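Local coordinates for YkuI protein (Bacillus subtilis, PDB 2BAS) that binds the second messenger cyclic di-GMP and probably acts as a cyclic-di-GMP phosphodiesterase of the EAL family, joined to a C-terminal signalling-associated domain, at residues Q305-L310 / Y407-Q412; K323-E328 / F334-C339; M379-L384 / Y414-L419. All blocks are in the same frame, centred on the assembly; numbering follows the deposited sequence.

Contact 1 of 3, residues Q305-L310 / Y407-Q412; sequences QAVTSL and YPMDDQ
The last turns of the long helix 271-311 pack on one face of the six-stranded antiparallel sheet of the C-terminal domain, where Val307 meets Tyr407 and Met409 of strand 401-409. Met409 is a selenomethionine. The backbones stay well apart, with 8.6 Å between the CA atoms of Val307 and Met409, and side chains bridge the interval. The two branches of the valine divide the work. With CG1 anti to the backbone N (chi1 -180°), CG2 is left to meet the aromatic ring, and Val307 CG2 stands 4.1 Å from Tyr407 CE2, approaching the ring obliquely. The other branch faces the selenomethionine, Val307 CG1 lying 4.5 Å from Met409 CE; the bend at chi3 (69°) helps bring this methyl closer to the helix than the direction of the CB atom would suggest. Valine and tyrosine run past one another in opposite senses, while Met409 CG borders the tyrosine ring edge in its plane. The phenol reaches beyond the valine, and Tyr407 OH is hydrogen-bonded to ND1 of His304, one turn earlier on the helix. Phe321 of helix 318-328 and Leu415 of the adjacent strand also touch Val307. Between the two segments the contact is wholly apolar and mostly buried, so it rests on shape and dispersion, while a directional hold on the ring is added by the bond between its hydroxyl and His304.

Contact 2 of 3, residues K323-E328 / F334-C339; sequences KKLAEE and FRIYMC
Ile336 projects from strand 335-340 straight at helix 318-328, its longer branch aimed at the backbone of Ala326 and its shorter one at Leu325. The longer branch is extended beyond CG1 (chi2 180°), which carries the terminal methyl up to the helix surface: Ile336 CD1 lies 3.6 Å from Ala326 CA and 3.9 Å from Ala326 N. The alanine methyl stands beside this approach, with Ala326 CB 4.1 Å from Ile336 CD1, and its small size lets the isoleucine reach the main chain itself. Helix and strand come close here, the CA atoms of Ala326 and Ile336 being 6.8 Å apart. Ile336 CG2, anti to the backbone N, faces the leucine, and Leu325 CD2 is 4.2 Å from it. Leu325 points toward the strand and also touches Ala306 and Leu310 of helix 271-311, so it fills the angle between two helices and the sheet. Val350 of the adjoining strand packs on Ala326, and Leu415, from the strand on the other flank of 335-340, meets both Leu325 and Ile336. Helix 318-328 thus leads through a short link into an inner strand and packs back on it, covering one face of the six-stranded antiparallel sheet while helix 374-384 lies on the other; the strand order, 3-2-1-6-5-4, is consistent with a PAS-like fold.

Contact 3 of 3, residues M379-L384 / Y414-L419; sequences MRMRNL and YLFIDL
Met381 and Arg382 bring helix 374-384 down on Tyr414, with Phe416 making a further apolar contact two residues along the strand. At the start of the segment Met379 turns away from the strand and packs on Tyr293 of the second subunit, while Arg380 makes a cation-pi contact with Phe388. Met381, like Met379 a selenomethionine, carries the main contact. Its chain bends at chi3 (-83°), turning the terminal methyl onto the strand residues: Met381 CE is 3.6 Å from Tyr414 CD2 and 4.4 Å from Phe416 CE2, oblique to both rings. The selenium joins in a Met-aromatic contact, Met381 SE lying 5.2 Å from the centroid of the Tyr414 ring and 73° off its normal. Nearer the helix, Met381 CB is 4.1 Å from Tyr414 CE2, and the two side chains slide past each other in opposite directions. Arg382 follows with its aliphatic part: Arg382 CG stands 3.7 Å from Tyr414 OH, and the chain then folds so that the guanidinium leads away from the strand. Were Tyr414 replaced by an alanine, the Met381 chain would probably lose its aromatic neighbour and be freer to turn, and the aliphatic part of Arg382 would lose the hydroxyl it rests against. Asn383 and Leu384 close the helix against the second subunit, on its Tyr293 and Leu384. The axes of segments 379-384 and 414-419 come within 11.2 Å, their N-to-C directions 118° apart. Strand 413-419 runs between strands 335-340 and 401-409; Met381 also touches Ser406 of the latter and Phe388 of strand 388-394, whereas Leu415, between Tyr414 and Phe416, reaches Val307 of helix 271-311.

Overall arrangement
All three contacts lie in the C-terminal domain, separate from the EAL domain expected to carry the cyclic di-GMP site, and share one antiparallel sheet. Contacts 1 and 2, with centres about 12 Å apart, join through their consecutive helices, Ala306 CB lying 3.7 Å from Leu325 CD1. Contacts 1 and 3, about 11 Å between centres, meet along adjacent strands, where Tyr407 O is 3.0 Å from Leu415 N in a probable hydrogen bond. Contacts 2 and 3, about 14 Å between centres, are tied by a salt bridge, Arg335 NH2 to Asp418 OD2 at 2.7 Å. The centres of contacts 1, 2 and 3 lie about 39, 37 and 29 Å from the chain centre; contact 3 borders the second subunit.

Contact 1 of 3, residues Q305-L310 / Y407-Q412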
loop_
_atom_site.group_PDB
_atom_site.type_symbol
_atom_site.label_atom_id
_atom_site.label_comp_id
_atom_site.label_asym_id
_atom_site.label_seq_id
_atom_site.Cartn_x
_atom_site.Cartn_y
_atom_site.Cartn_z
ATOM N N GLN A 305 35.932 -8.588 -0.448
ATOM C CA GLN A 305 37.228 -8.866 -1.078
ATOM C C GLN A 305 37.590 -7.779 -2.076
ATOM O O GLN A 305 38.673 -7.213 -2.008
ATOM C CB GLN A 305 37.206 -10.178 -1.831
ATOM C CG GLN A 305 37.244 -11.399 -0.983
ATOM C CD GLN A 305 37.340 -12.652 -1.829
ATOM O OE1 GLN A 305 38.307 -13.410 -1.723
ATOM N NE2 GLN A 305 36.342 -12.865 -2.695
ATOM N N ALA A 306 36.667 -7.485 -2.990
ATOM C CA ALA A 306 36.882 -6.487 -4.034
ATOM C C ALA A 306 37.253 -5.093 -3.493
ATOM O O ALA A 306 38.308 -4.557 -3.846
ATOM C CB ALA A 306 35.686 -6.422 -4.952
ATOM N N VAL A 307 36.402 -4.520 -2.640
ATOM C CA VAL A 307 36.692 -3.229 -2.008
ATOM C C VAL A 307 38.061 -3.233 -1.295
ATOM O O VAL A 307 39.001 -2.596 -1.758
ATOM C CB VAL A 307 35.583 -2.817 -1.009
ATOM C CG1 VAL A 307 35.914 -1.481 -0.386
ATOM C CG2 VAL A 307 34.203 -2.751 -1.706
ATOM N N THR A 308 38.171 -3.976 -0.194
ATOM C CA THR A 308 39.403 -4.019 0.603
ATOM C C THR A 308 40.659 -4.275 -0.240
ATOM O O THR A 308 41.706 -3.686 0.008
ATOM C CB THR A 308 39.322 -5.062 1.741
ATOM O OG1 THR A 308 39.068 -6.355 1.179
ATOM C CG2 THR A 308 38.202 -4.708 2.735
ATOM N N SER A 309 40.539 -5.145 -1.240
ATOM C CA SER A 309 41.624 -5.419 -2.182
ATOM C C SER A 309 41.951 -4.205 -3.067
ATOM O O SER A 309 43.115 -3.816 -3.187
ATOM C CB SER A 309 41.272 -6.638 -3.032
ATOM O OG SER A 309 41.971 -6.625 -4.257
ATOM N N LEU A 310 40.924 -3.614 -3.682
ATOM C CA LEU A 310 41.091 -2.413 -4.513
ATOM C C LEU A 310 41.523 -1.181 -3.718
ATOM O O LEU A 310 42.319 -0.372 -4.206
ATOM C CB LEU A 310 39.825 -2.098 -5.308
ATOM C CG LEU A 310 39.630 -2.826 -6.637
ATOM C CD1 LEU A 310 38.226 -2.606 -7.140
ATOM C CD2 LEU A 310 40.634 -2.360 -7.671
ATOM N N TYR A 407 26.534 -1.474 1.078
ATOM C CA TYR A 407 27.746 -1.880 1.764
ATOM C C TYR A 407 28.342 -0.715 2.558
ATOM O O TYR A 407 28.498 0.375 2.013
ATOM C CB TYR A 407 28.748 -2.400 0.735
ATOM C CG TYR A 407 30.057 -2.845 1.321
ATOM C CD1 TYR A 407 30.240 -4.157 1.741
ATOM C CD2 TYR A 407 31.126 -1.961 1.452
ATOM C CE1 TYR A 407 31.443 -4.576 2.279
ATOM C CE2 TYR A 407 32.354 -2.381 1.990
ATOM C CZ TYR A 407 32.495 -3.681 2.401
ATOM O OH TYR A 407 33.688 -4.112 2.938
ATOM N N PRO A 408 28.643 -0.931 3.856
ATOM C CA PRO A 408 29.304 0.105 4.651
ATOM C C PRO A 408 30.829 0.087 4.496
ATOM O O PRO A 408 31.459 -0.957 4.650
ATOM C CB PRO A 408 28.904 -0.243 6.096
ATOM C CG PRO A 408 28.629 -1.704 6.091
ATOM C CD PRO A 408 28.349 -2.134 4.659
HETATM N N MSE A 409 31.404 1.247 4.193
HETATM C CA MSE A 409 32.847 1.402 4.076
HETATM C C MSE A 409 33.373 2.208 5.249
HETATM O O MSE A 409 32.611 2.609 6.132
HETATM C CB MSE A 409 33.194 2.120 2.778
HETATM C CG MSE A 409 32.958 1.304 1.523
HETATM SE SE MSE A 409 33.057 2.475 -0.032
HETATM C CE MSE A 409 34.978 2.858 0.049
ATOM N N ASP A 410 34.676 2.452 5.260
ATOM C CA ASP A 410 35.266 3.266 6.307
ATOM C C ASP A 410 34.950 4.756 6.094
ATOM O O ASP A 410 34.616 5.170 4.984
ATOM C CB ASP A 410 36.775 2.996 6.402
ATOM C CG ASP A 410 37.100 1.513 6.628
ATOM O OD1 ASP A 410 36.184 0.710 6.918
ATOM O OD2 ASP A 410 38.284 1.148 6.512
ATOM N N ASP A 411 35.054 5.542 7.167
ATOM C CA ASP A 411 34.761 6.984 7.155
ATOM C C ASP A 411 33.297 7.280 6.867
ATOM O O ASP A 411 32.989 8.190 6.093
ATOM C CB ASP A 411 35.625 7.737 6.134
ATOM C CG ASP A 411 37.080 7.779 6.514
ATOM O OD1 ASP A 411 37.416 8.317 7.603
ATOM O OD2 ASP A 411 37.891 7.297 5.692
ATOM N N GLN A 412 32.398 6.518 7.482
ATOM C CA GLN A 412 30.964 6.729 7.295
ATOM C C GLN A 412 30.604 7.027 5.831
ATOM O O GLN A 412 29.976 8.039 5.529
ATOM C CB GLN A 412 30.451 7.862 8.207
ATOM C CG GLN A 412 30.570 7.604 9.704
ATOM C CD GLN A 412 31.835 8.191 10.319
ATOM O OE1 GLN A 412 32.668 8.785 9.629
ATOM N NE2 GLN A 412 31.972 8.035 11.633
#

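Contact 2 of 3, residues K323-E328 / F334-C339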
loop_
_atom_site.group_PDB
_atom_site.type_symbol
_atom_site.label_atom_id
_atom_site.label_comp_id
_atom_site.label_asym_id
_atom_site.label_seq_id
_atom_site.Cartn_x
_atom_site.Cartn_y
_atom_site.Cartn_z
ATOM N N LYS A 323 34.937 2.997 -10.737
ATOM C CA LYS A 323 35.145 2.604 -12.124
ATOM C C LYS A 323 35.861 1.264 -12.151
ATOM O O LYS A 323 35.557 0.397 -12.980
ATOM C CB LYS A 323 35.975 3.649 -12.874
ATOM C CG LYS A 323 35.339 5.028 -12.984
ATOM C CD LYS A 323 36.302 5.973 -13.658
ATOM C CE LYS A 323 35.828 7.405 -13.563
ATOM N NZ LYS A 323 36.900 8.337 -14.045
ATOM N N LYS A 324 36.809 1.108 -11.229
ATOM C CA LYS A 324 37.560 -0.126 -11.081
ATOM C C LYS A 324 36.685 -1.189 -10.426
ATOM O O LYS A 324 36.710 -2.343 -10.831
ATOM C CB LYS A 324 38.834 0.100 -10.265
ATOM C CG LYS A 324 39.880 1.007 -10.916
ATOM C CD LYS A 324 41.155 1.030 -10.067
ATOM C CE LYS A 324 42.192 2.056 -10.542
ATOM N NZ LYS A 324 41.810 3.462 -10.218
ATOM N N LEU A 325 35.902 -0.812 -9.418
ATOM C CA LEU A 325 34.987 -1.781 -8.817
ATOM C C LEU A 325 34.019 -2.342 -9.872
ATOM O O LEU A 325 33.828 -3.559 -9.954
ATOM C CB LEU A 325 34.232 -1.188 -7.624
ATOM C CG LEU A 325 33.388 -2.186 -6.813
ATOM C CD1 LEU A 325 34.258 -3.278 -6.179
ATOM C CD2 LEU A 325 32.543 -1.477 -5.749
ATOM N N ALA A 326 33.457 -1.449 -10.689
ATOM C CA ALA A 326 32.508 -1.819 -11.741
ATOM C C ALA A 326 33.034 -2.936 -12.616
ATOM O O ALA A 326 32.318 -3.897 -12.892
ATOM C CB ALA A 326 32.149 -0.613 -12.605
ATOM N N GLU A 327 34.282 -2.796 -13.051
ATOM C CA GLU A 327 34.934 -3.792 -13.889
ATOM C C GLU A 327 35.175 -5.108 -13.161
ATOM O O GLU A 327 35.044 -6.178 -13.753
ATOM C CB GLU A 327 36.242 -3.238 -14.469
ATOM C CG GLU A 327 36.042 -2.131 -15.517
ATOM C CD GLU A 327 35.438 -2.628 -16.842
ATOM O OE1 GLU A 327 34.947 -3.784 -16.925
ATOM O OE2 GLU A 327 35.450 -1.846 -17.814
ATOM N N GLU A 328 35.521 -5.028 -11.881
ATOM C CA GLU A 328 35.700 -6.217 -11.051
ATOM C C GLU A 328 34.365 -6.947 -10.856
ATOM O O GLU A 328 34.318 -8.178 -10.853
ATOM C CB GLU A 328 36.298 -5.831 -9.696
ATOM C CG GLU A 328 36.648 -7.012 -8.798
ATOM C CD GLU A 328 37.733 -7.893 -9.385
ATOM O OE1 GLU A 328 37.482 -9.104 -9.535
ATOM O OE2 GLU A 328 38.829 -7.376 -9.709
ATOM N N PHE A 334 25.003 -3.070 -12.796
ATOM C CA PHE A 334 24.833 -2.161 -13.942
ATOM C C PHE A 334 24.900 -0.705 -13.473
ATOM O O PHE A 334 24.983 0.210 -14.277
ATOM C CB PHE A 334 23.543 -2.451 -14.741
ATOM C CG PHE A 334 22.288 -1.960 -14.065
ATOM C CD1 PHE A 334 21.725 -0.734 -14.425
ATOM C CD2 PHE A 334 21.681 -2.710 -13.066
ATOM C CE1 PHE A 334 20.571 -0.265 -13.808
ATOM C CE2 PHE A 334 20.538 -2.262 -12.437
ATOM C CZ PHE A 334 19.974 -1.032 -12.803
ATOM N N ARG A 335 24.887 -0.499 -12.168
ATOM C CA ARG A 335 25.093 0.848 -11.611
ATOM C C ARG A 335 25.772 0.766 -10.256
ATOM O O ARG A 335 25.411 -0.082 -9.424
ATOM C CB ARG A 335 23.786 1.622 -11.493
ATOM C CG ARG A 335 23.992 3.114 -11.396
ATOM C CD ARG A 335 22.741 3.842 -10.972
ATOM N NE ARG A 335 21.771 4.008 -12.053
ATOM C CZ ARG A 335 20.653 3.295 -12.179
ATOM N NH1 ARG A 335 19.821 3.547 -13.182
ATOM N NH2 ARG A 335 20.360 2.345 -11.299
ATOM N N ILE A 336 26.780 1.622 -10.065
ATOM C CA ILE A 336 27.506 1.749 -8.789
ATOM C C ILE A 336 27.754 3.230 -8.459
ATOM O O ILE A 336 28.118 4.006 -9.349
ATOM C CB ILE A 336 28.845 0.965 -8.809
ATOM C CG1 ILE A 336 28.593 -0.483 -9.231
ATOM C CG2 ILE A 336 29.546 0.999 -7.433
ATOM C CD1 ILE A 336 29.838 -1.357 -9.301
ATOM N N TYR A 337 27.551 3.603 -7.186
ATOM C CA TYR A 337 27.777 4.964 -6.673
ATOM C C TYR A 337 27.916 4.952 -5.139
ATOM O O TYR A 337 27.531 3.969 -4.493
ATOM C CB TYR A 337 26.637 5.913 -7.099
ATOM C CG TYR A 337 25.265 5.552 -6.549
ATOM C CD1 TYR A 337 24.731 6.200 -5.433
ATOM C CD2 TYR A 337 24.516 4.554 -7.138
ATOM C CE1 TYR A 337 23.463 5.844 -4.932
ATOM C CE2 TYR A 337 23.278 4.192 -6.657
ATOM C CZ TYR A 337 22.746 4.830 -5.564
ATOM O OH TYR A 337 21.500 4.421 -5.134
HETATM N N MSE A 338 28.438 6.048 -4.570
HETATM C CA MSE A 338 28.649 6.209 -3.121
HETATM C C MSE A 338 27.968 7.447 -2.536
HETATM O O MSE A 338 27.916 8.490 -3.189
HETATM C CB MSE A 338 30.146 6.312 -2.807
HETATM C CG MSE A 338 30.893 5.001 -2.693
HETATM SE SE MSE A 338 32.852 5.235 -2.841
HETATM C CE MSE A 338 33.217 6.586 -1.374
ATOM N N CYS A 339 27.502 7.342 -1.288
ATOM C CA CYS A 339 26.850 8.452 -0.577
ATOM C C CYS A 339 27.360 8.582 0.861
ATOM O O CYS A 339 27.867 7.603 1.419
ATOM C CB CYS A 339 25.336 8.218 -0.496
ATOM S SG CYS A 339 24.443 8.044 -2.051
#

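Contact 3 of 3, residues M379-L384 / Y414-L419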
loop_
_atom_site.group_PDB
_atom_site.type_symbol
_atom_site.label_atom_id
_atom_site.label_comp_id
_atom_site.label_asym_id
_atom_site.label_seq_id
_atom_site.Cartn_x
_atom_site.Cartn_y
_atom_site.Cartn_z
HETATM N N MSE A 379 21.227 3.633 9.074
HETATM C CA MSE A 379 21.075 3.180 10.460
HETATM C C MSE A 379 21.445 1.721 10.661
HETATM O O MSE A 379 22.228 1.402 11.550
HETATM C CB MSE A 379 19.629 3.345 10.907
HETATM C CG MSE A 379 19.391 4.461 11.876
HETATM SE SE MSE A 379 19.817 3.932 13.692
HETATM C CE MSE A 379 18.602 2.376 13.852
ATOM N N ARG A 380 20.859 0.840 9.844
ATOM C CA ARG A 380 21.090 -0.597 9.964
ATOM C C ARG A 380 22.553 -0.977 9.671
ATOM O O ARG A 380 23.167 -1.716 10.443
ATOM C CB ARG A 380 20.093 -1.412 9.114
ATOM C CG ARG A 380 20.311 -2.930 9.208
ATOM C CD ARG A 380 19.036 -3.767 9.060
ATOM N NE ARG A 380 18.702 -4.085 7.670
ATOM C CZ ARG A 380 17.856 -3.382 6.920
ATOM N NH1 ARG A 380 17.247 -2.304 7.418
ATOM N NH2 ARG A 380 17.616 -3.760 5.670
HETATM N N MSE A 381 23.106 -0.452 8.580
HETATM C CA MSE A 381 24.499 -0.706 8.229
HETATM C C MSE A 381 25.483 -0.271 9.303
HETATM O O MSE A 381 26.406 -1.006 9.631
HETATM C CB MSE A 381 24.853 -0.048 6.904
HETATM C CG MSE A 381 24.213 -0.748 5.736
HETATM SE SE MSE A 381 24.874 -0.131 4.037
HETATM C CE MSE A 381 23.750 1.499 3.782
ATOM N N ARG A 382 25.250 0.918 9.854
ATOM C CA ARG A 382 26.118 1.551 10.839
ATOM C C ARG A 382 26.071 0.847 12.196
ATOM O O ARG A 382 26.949 1.047 13.032
ATOM C CB ARG A 382 25.717 3.024 10.975
ATOM C CG ARG A 382 26.774 3.945 11.560
ATOM C CD ARG A 382 26.535 4.231 13.031
ATOM N NE ARG A 382 25.336 5.040 13.263
ATOM C CZ ARG A 382 24.858 5.348 14.470
ATOM N NH1 ARG A 382 25.470 4.913 15.566
ATOM N NH2 ARG A 382 23.763 6.089 14.586
ATOM N N ASN A 383 25.058 0.014 12.402
ATOM C CA ASN A 383 24.907 -0.720 13.652
ATOM C C ASN A 383 25.181 -2.204 13.505
ATOM O O ASN A 383 25.671 -2.842 14.431
ATOM C CB ASN A 383 23.514 -0.493 14.237
ATOM C CG ASN A 383 23.342 0.905 14.800
ATOM O OD1 ASN A 383 24.089 1.328 15.682
ATOM N ND2 ASN A 383 22.348 1.628 14.296
ATOM N N LEU A 384 24.856 -2.746 12.341
ATOM C CA LEU A 384 25.076 -4.151 12.046
ATOM C C LEU A 384 26.488 -4.365 11.485
ATOM O O LEU A 384 27.065 -5.449 11.622
ATOM C CB LEU A 384 24.011 -4.618 11.052
ATOM C CG LEU A 384 23.989 -6.001 10.400
ATOM C CD1 LEU A 384 23.359 -7.033 11.327
ATOM C CD2 LEU A 384 23.217 -5.916 9.088
ATOM N N TYR A 414 29.074 5.145 2.077
ATOM C CA TYR A 414 28.200 4.047 1.733
ATOM C C TYR A 414 28.224 3.776 0.242
ATOM O O TYR A 414 28.226 4.695 -0.575
ATOM C CB TYR A 414 26.777 4.287 2.281
ATOM C CG TYR A 414 26.799 4.436 3.776
ATOM C CD1 TYR A 414 26.935 5.688 4.368
ATOM C CD2 TYR A 414 26.758 3.319 4.603
ATOM C CE1 TYR A 414 27.013 5.828 5.756
ATOM C CE2 TYR A 414 26.830 3.444 5.996
ATOM C CZ TYR A 414 26.957 4.701 6.563
ATOM O OH TYR A 414 27.020 4.827 7.940
ATOM N N LEU A 415 28.249 2.490 -0.081
ATOM C CA LEU A 415 28.404 2.020 -1.428
ATOM C C LEU A 415 27.100 1.361 -1.859
ATOM O O LEU A 415 26.482 0.600 -1.096
ATOM C CB LEU A 415 29.560 1.027 -1.461
ATOM C CG LEU A 415 29.924 0.236 -2.720
ATOM C CD1 LEU A 415 30.557 1.131 -3.788
ATOM C CD2 LEU A 415 30.881 -0.892 -2.310
ATOM N N PHE A 416 26.679 1.668 -3.083
ATOM C CA PHE A 416 25.456 1.105 -3.602
ATOM C C PHE A 416 25.741 0.451 -4.938
ATOM O O PHE A 416 26.378 1.051 -5.821
ATOM C CB PHE A 416 24.385 2.179 -3.689
ATOM C CG PHE A 416 24.082 2.817 -2.371
ATOM C CD1 PHE A 416 24.804 3.931 -1.939
ATOM C CD2 PHE A 416 23.111 2.283 -1.540
ATOM C CE1 PHE A 416 24.559 4.506 -0.711
ATOM C CE2 PHE A 416 22.849 2.847 -0.316
ATOM C CZ PHE A 416 23.566 3.962 0.103
ATOM N N ILE A 417 25.324 -0.809 -5.046
ATOM C CA ILE A 417 25.510 -1.609 -6.247
ATOM C C ILE A 417 24.150 -2.136 -6.691
ATOM O O ILE A 417 23.539 -2.934 -5.986
ATOM C CB ILE A 417 26.420 -2.798 -5.975
ATOM C CG1 ILE A 417 27.785 -2.333 -5.455
ATOM C CG2 ILE A 417 26.568 -3.622 -7.215
ATOM C CD1 ILE A 417 28.624 -3.459 -4.859
ATOM N N ASP A 418 23.673 -1.677 -7.845
ATOM C CA ASP A 418 22.383 -2.126 -8.387
ATOM C C ASP A 418 22.606 -3.363 -9.235
ATOM O O ASP A 418 23.521 -3.388 -10.051
ATOM C CB ASP A 418 21.723 -1.012 -9.215
ATOM C CG ASP A 418 21.311 0.202 -8.364
ATOM O OD1 ASP A 418 21.204 0.071 -7.116
ATOM O OD2 ASP A 418 21.091 1.292 -8.949
ATOM N N LEU A 419 21.788 -4.391 -9.048
ATOM C CA LEU A 419 21.958 -5.629 -9.826
ATOM C C LEU A 419 20.921 -5.708 -10.951
ATOM O O LEU A 419 19.744 -5.431 -10.729
ATOM C CB LEU A 419 21.855 -6.886 -8.942
ATOM C CG LEU A 419 22.395 -6.995 -7.514
ATOM C CD1 LEU A 419 22.698 -8.446 -7.227
ATOM C CD2 LEU A 419 23.632 -6.177 -7.254
#